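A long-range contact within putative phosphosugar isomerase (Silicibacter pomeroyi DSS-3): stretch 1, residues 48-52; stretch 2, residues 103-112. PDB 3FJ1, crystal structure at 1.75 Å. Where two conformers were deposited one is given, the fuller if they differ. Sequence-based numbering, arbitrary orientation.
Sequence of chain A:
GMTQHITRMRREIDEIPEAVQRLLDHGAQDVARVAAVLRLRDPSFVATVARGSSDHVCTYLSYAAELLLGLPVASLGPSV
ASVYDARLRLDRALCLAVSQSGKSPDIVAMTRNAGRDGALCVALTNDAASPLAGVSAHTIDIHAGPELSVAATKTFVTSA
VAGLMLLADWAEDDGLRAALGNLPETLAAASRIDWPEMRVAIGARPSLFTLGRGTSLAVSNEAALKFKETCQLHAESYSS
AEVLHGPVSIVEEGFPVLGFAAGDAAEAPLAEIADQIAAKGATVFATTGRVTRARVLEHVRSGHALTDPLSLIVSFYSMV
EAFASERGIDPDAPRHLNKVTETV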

ATOM      1  N   THR A  48      -5.210  -7.086  -9.367  1.00  8.88           N
ATOM      2  CA  THR A  48      -4.540  -8.076  -8.532  1.00  8.71           C
ATOM      3  C   THR A  48      -5.353  -8.287  -7.247  1.00  7.80           C
ATOM      4  O   THR A  48      -6.033  -7.377  -6.760  1.00  8.01           O
ATOM      5  CB  THR A  48      -3.077  -7.738  -8.175  1.00  8.40           C
ATOM      6  OG1 THR A  48      -3.044  -6.507  -7.439  1.00  9.13           O
ATOM      7  CG2 THR A  48      -2.169  -7.649  -9.462  1.00  8.59           C
ATOM      8  N   VAL A  49      -5.273  -9.511  -6.734  1.00  9.10           N
ATOM      9  CA  VAL A  49      -5.969  -9.943  -5.528  1.00  8.78           C
ATOM     10  C   VAL A  49      -4.971 -10.755  -4.675  1.00  8.84           C
ATOM     11  O   VAL A  49      -4.491 -11.819  -5.088  1.00  8.23           O
ATOM     12  CB  VAL A  49      -7.211 -10.825  -5.817  1.00  8.97           C
ATOM     13  CG1 VAL A  49      -7.950 -11.192  -4.515  1.00  7.31           C
ATOM     14  CG2 VAL A  49      -8.143 -10.108  -6.803  1.00  8.72           C
ATOM     15  N   ALA A  50      -4.679 -10.261  -3.480  1.00  8.44           N
ATOM     16  CA  ALA A  50      -3.693 -10.889  -2.627  1.00  8.59           C
ATOM     17  C   ALA A  50      -3.667 -10.237  -1.230  1.00  9.63           C
ATOM     18  O   ALA A  50      -4.186  -9.123  -1.021  1.00  9.30           O
ATOM     19  CB  ALA A  50      -2.272 -10.779  -3.275  1.00  8.64           C
ATOM     20  N   ARG A  51      -3.010 -10.923  -0.301  1.00 10.80           N
ATOM     21  CA  ARG A  51      -2.762 -10.388   1.045  1.00 11.65           C
ATOM     22  C   ARG A  51      -1.378 -10.815   1.514  1.00 10.92           C
ATOM     23  O   ARG A  51      -0.787 -11.724   0.950  1.00  9.35           O
ATOM     24  CB  ARG A  51      -3.809 -10.898   2.035  1.00 14.05           C
ATOM     25  CG  ARG A  51      -3.936 -12.386   2.042  1.00 16.20           C
ATOM     26  CD  ARG A  51      -5.110 -12.827   2.854  1.00 18.89           C
ATOM     27  NE  ARG A  51      -4.844 -12.777   4.278  1.00 20.07           N
ATOM     28  CZ  ARG A  51      -4.182 -13.723   4.946  1.00 22.20           C
ATOM     29  NH1 ARG A  51      -3.728 -14.807   4.321  1.00 23.16           N
ATOM     30  NH2 ARG A  51      -3.997 -13.618   6.266  1.00 22.39           N
ATOM     31  N   GLY A  52      -0.874 -10.141   2.545  1.00 10.51           N
ATOM     32  CA  GLY A  52       0.433 -10.483   3.102  1.00 10.02           C
ATOM     33  C   GLY A  52       1.575 -10.405   2.111  1.00  9.60           C
ATOM     34  O   GLY A  52       1.648  -9.497   1.286  1.00  9.41           O
ATOM     35  N   LYS A 103      -6.517 -20.785   0.185  1.00 14.71           N
ATOM     36  CA  LYS A 103      -7.641 -21.016   1.086  1.00 15.91           C
ATOM     37  C   LYS A 103      -8.347 -19.744   1.559  1.00 15.57           C
ATOM     38  O   LYS A 103      -9.537 -19.785   1.846  1.00 16.22           O
ATOM     39  CB  LYS A 103      -7.187 -21.833   2.315  1.00 16.96           C
ATOM     40  CG  LYS A 103      -6.750 -23.261   1.995  1.00 18.04           C
ATOM     41  CD  LYS A 103      -6.097 -23.897   3.203  1.00 18.68           C
ATOM     42  CE  LYS A 103      -5.741 -25.361   2.949  1.00 19.69           C
ATOM     43  N   SER A 104      -7.650 -18.620   1.646  1.00 15.63           N
ATOM     44  CA  SER A 104      -8.269 -17.392   2.186  1.00 16.03           C
ATOM     45  C   SER A 104      -9.645 -17.053   1.617  1.00 15.85           C
ATOM     46  O   SER A 104      -9.748 -16.710   0.439  1.00 15.05           O
ATOM     47  CB  SER A 104      -7.364 -16.173   1.959  1.00 16.43           C
ATOM     48  OG  SER A 104      -8.050 -14.967   2.355  1.00 17.24           O
ATOM     49  N   PRO A 105     -10.702 -17.100   2.457  1.00 15.14           N
ATOM     50  CA  PRO A 105     -12.028 -16.785   1.961  1.00 15.26           C
ATOM     51  C   PRO A 105     -12.131 -15.429   1.258  1.00 14.15           C
ATOM     52  O   PRO A 105     -12.850 -15.318   0.283  1.00 14.87           O
ATOM     53  CB  PRO A 105     -12.898 -16.824   3.229  1.00 15.69           C
ATOM     54  CG  PRO A 105     -12.158 -17.740   4.154  1.00 16.14           C
ATOM     55  CD  PRO A 105     -10.723 -17.503   3.876  1.00 16.02           C
ATOM     56  N   ASP A 106     -11.451 -14.407   1.771  1.00 13.52           N
ATOM     57  CA  ASP A 106     -11.464 -13.099   1.128  1.00 13.37           C
ATOM     58  C   ASP A 106     -10.855 -13.116  -0.274  1.00 12.42           C
ATOM     59  O   ASP A 106     -11.414 -12.549  -1.201  1.00 11.10           O
ATOM     60  CB  ASP A 106     -10.747 -12.060   1.992  1.00 14.61           C
ATOM     61  CG  ASP A 106     -11.566 -11.623   3.190  1.00 15.97           C
ATOM     62  OD1 ASP A 106     -12.713 -12.105   3.374  1.00 17.57           O
ATOM     63  OD2 ASP A 106     -11.032 -10.806   3.962  1.00 17.66           O
ATOM     64  N   ILE A 107      -9.704 -13.765  -0.418  1.00 10.97           N
ATOM     65  CA  ILE A 107      -9.033 -13.861  -1.723  1.00 11.04           C
ATOM     66  C   ILE A 107      -9.893 -14.669  -2.718  1.00 10.81           C
ATOM     67  O   ILE A 107     -10.018 -14.303  -3.882  1.00 10.63           O
ATOM     68  CB  ILE A 107      -7.597 -14.423  -1.561  1.00 11.29           C
ATOM     69  CG1 ILE A 107      -6.769 -13.535  -0.611  1.00 10.66           C
ATOM     70  CG2 ILE A 107      -6.896 -14.624  -2.898  1.00 10.73           C
ATOM     71  CD1 ILE A 107      -6.699 -12.063  -0.963  1.00 12.11           C
ATOM     72  N   VAL A 108     -10.509 -15.734  -2.229  1.00 10.44           N
ATOM     73  CA  VAL A 108     -11.393 -16.572  -3.033  1.00 10.27           C
ATOM     74  C   VAL A 108     -12.622 -15.765  -3.468  1.00  9.74           C
ATOM     75  O   VAL A 108     -13.018 -15.807  -4.647  1.00  9.77           O
ATOM     76  CB  VAL A 108     -11.787 -17.866  -2.252  1.00 10.13           C
ATOM     77  CG1 VAL A 108     -12.864 -18.656  -2.987  1.00 11.00           C
ATOM     78  CG2 VAL A 108     -10.554 -18.761  -2.039  1.00  9.97           C
ATOM     79  N   ALA A 109     -13.201 -14.988  -2.541  1.00 10.94           N
ATOM     80  CA  ALA A 109     -14.395 -14.191  -2.831  1.00 10.49           C
ATOM     81  C   ALA A 109     -14.144 -13.105  -3.871  1.00 10.57           C
ATOM     82  O   ALA A 109     -14.967 -12.900  -4.750  1.00 10.63           O
ATOM     83  CB  ALA A 109     -14.979 -13.576  -1.572  1.00 10.64           C
HETATM   84  N   MSE A 110     -13.026 -12.403  -3.740  1.00 10.75           N
HETATM   85  CA  MSE A 110     -12.692 -11.334  -4.646  1.00 10.31           C
HETATM   86  C   MSE A 110     -12.408 -11.915  -6.037  1.00 10.16           C
HETATM   87  O   MSE A 110     -12.876 -11.371  -7.063  1.00  9.88           O
HETATM   88  CB  MSE A 110     -11.521 -10.541  -4.085  1.00 11.39           C
HETATM   89  CG  MSE A 110     -11.161  -9.306  -4.854  1.00 11.91           C
HETATM   90 SE   MSE A 110     -12.474  -7.833  -4.799  1.00 16.49          SE
HETATM   91  CE  MSE A 110     -13.237  -8.403  -6.455  1.00  7.23           C
ATOM     92  N   THR A 111     -11.680 -13.019  -6.068  1.00 10.08           N
ATOM     93  CA  THR A 111     -11.366 -13.683  -7.329  1.00 10.20           C
ATOM     94  C   THR A 111     -12.631 -14.239  -7.998  1.00 10.19           C
ATOM     95  O   THR A 111     -12.803 -14.077  -9.200  1.00  9.45           O
ATOM     96  CB  THR A 111     -10.290 -14.763  -7.167  1.00 10.64           C
ATOM     97  OG1 THR A 111      -9.153 -14.205  -6.493  1.00 10.63           O
ATOM     98  CG2 THR A 111      -9.891 -15.324  -8.536  1.00 10.73           C
ATOM     99  N   ARG A 112     -13.538 -14.790  -7.199  1.00 10.62           N
ATOM    100  CA  ARG A 112     -14.809 -15.297  -7.708  0.50 10.68           C
ATOM    101  C   ARG A 112     -15.647 -14.162  -8.311  1.00 10.79           C
ATOM    102  O   ARG A 112     -16.182 -14.284  -9.422  1.00 10.16           O
ATOM    103  CB  ARG A 112     -15.606 -16.009  -6.594  0.50 11.02           C
ATOM    104  CG  ARG A 112     -16.966 -16.535  -7.057  0.50 11.08           C
ATOM    105  CD  ARG A 112     -17.694 -17.356  -5.982  0.50 11.45           C
ATOM    106  NE  ARG A 112     -18.088 -16.543  -4.824  0.50 11.47           N
ATOM    107  CZ  ARG A 112     -17.601 -16.661  -3.583  0.50 12.31           C
ATOM    108  NH1 ARG A 112     -16.688 -17.587  -3.275  0.50 12.33           N
ATOM    109  NH2 ARG A 112     -18.037 -15.834  -2.621  0.50 12.21           N
TER

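The contact between these two stretches is one of packing: no hydrogen bond passes between them, and the 294 Å² they bury together is covered chiefly by aliphatic groups. A strand and the loop that follows it lie against the first turns of a helix, and the backbones come nearest at Ala50 and Ile107, whose CA atoms are 6.2 Å apart.

The apolar contacts centre on Val49. Its CA-to-CB bond points toward the helix, and with chi1 in the t rotamer its CG1 lies 3.7 Å from Met110 CB and 3.9 Å from Ile107 CD1. A beta-branched valine suits this place, since it is comfortable in a strand and presents a compact, rigid methyl surface to residues a helical turn apart. Ile107 points sideways at its CB, but its m, m rotamer brings the end of the side chain nearer to the first stretch, where Ile107 CD1 comes within 3.5 Å of Ala50 C. Ala50 itself directs its CB away from the helix, so it meets the isoleucine with its backbone. Met110, present as selenomethionine, sets out toward the strand and then leads away; its CB makes the contact, while SE lies farther off.

Polar atoms also border this apolar patch, with their hydrogen-bonding needs met inside the helix. Val49 CG1 packs 3.8 Å from Ile107 O and 3.8 Å from Thr111 OG1. These two oxygens are themselves joined, for Thr111 OG1 donates to Ile107 O at 2.8 Å, a bond to the carbonyl one turn back that also accepts from Thr111 N at 3.0 Å. Threonine can thus bury its hydroxyl beside a valine methyl without leaving it unpaired.

At the start of the helix, Ser104 occupies the N-cap position. Its OG accepts from Ile107 N at 3.4 Å, a weak capping bond, though nearly straight at 172°. Serine is well suited here because its short side chain can reach back to a first-turn amide that has no preceding helical carbonyl to bond.

Arg51 covers this end of the contact with the aliphatic part of its side chain. Its CD is 3.7 Å from Ser104 OG and 3.9 Å from Ile107 CG1, both van der Waals contacts. The guanidinium meets the serine oxygen obliquely, without bonding to it, and its NE and NH2 are hydrogen-bonded elsewhere in the structure. A long arginine can therefore lay methylenes over the helix start while its charged end finds polar partners.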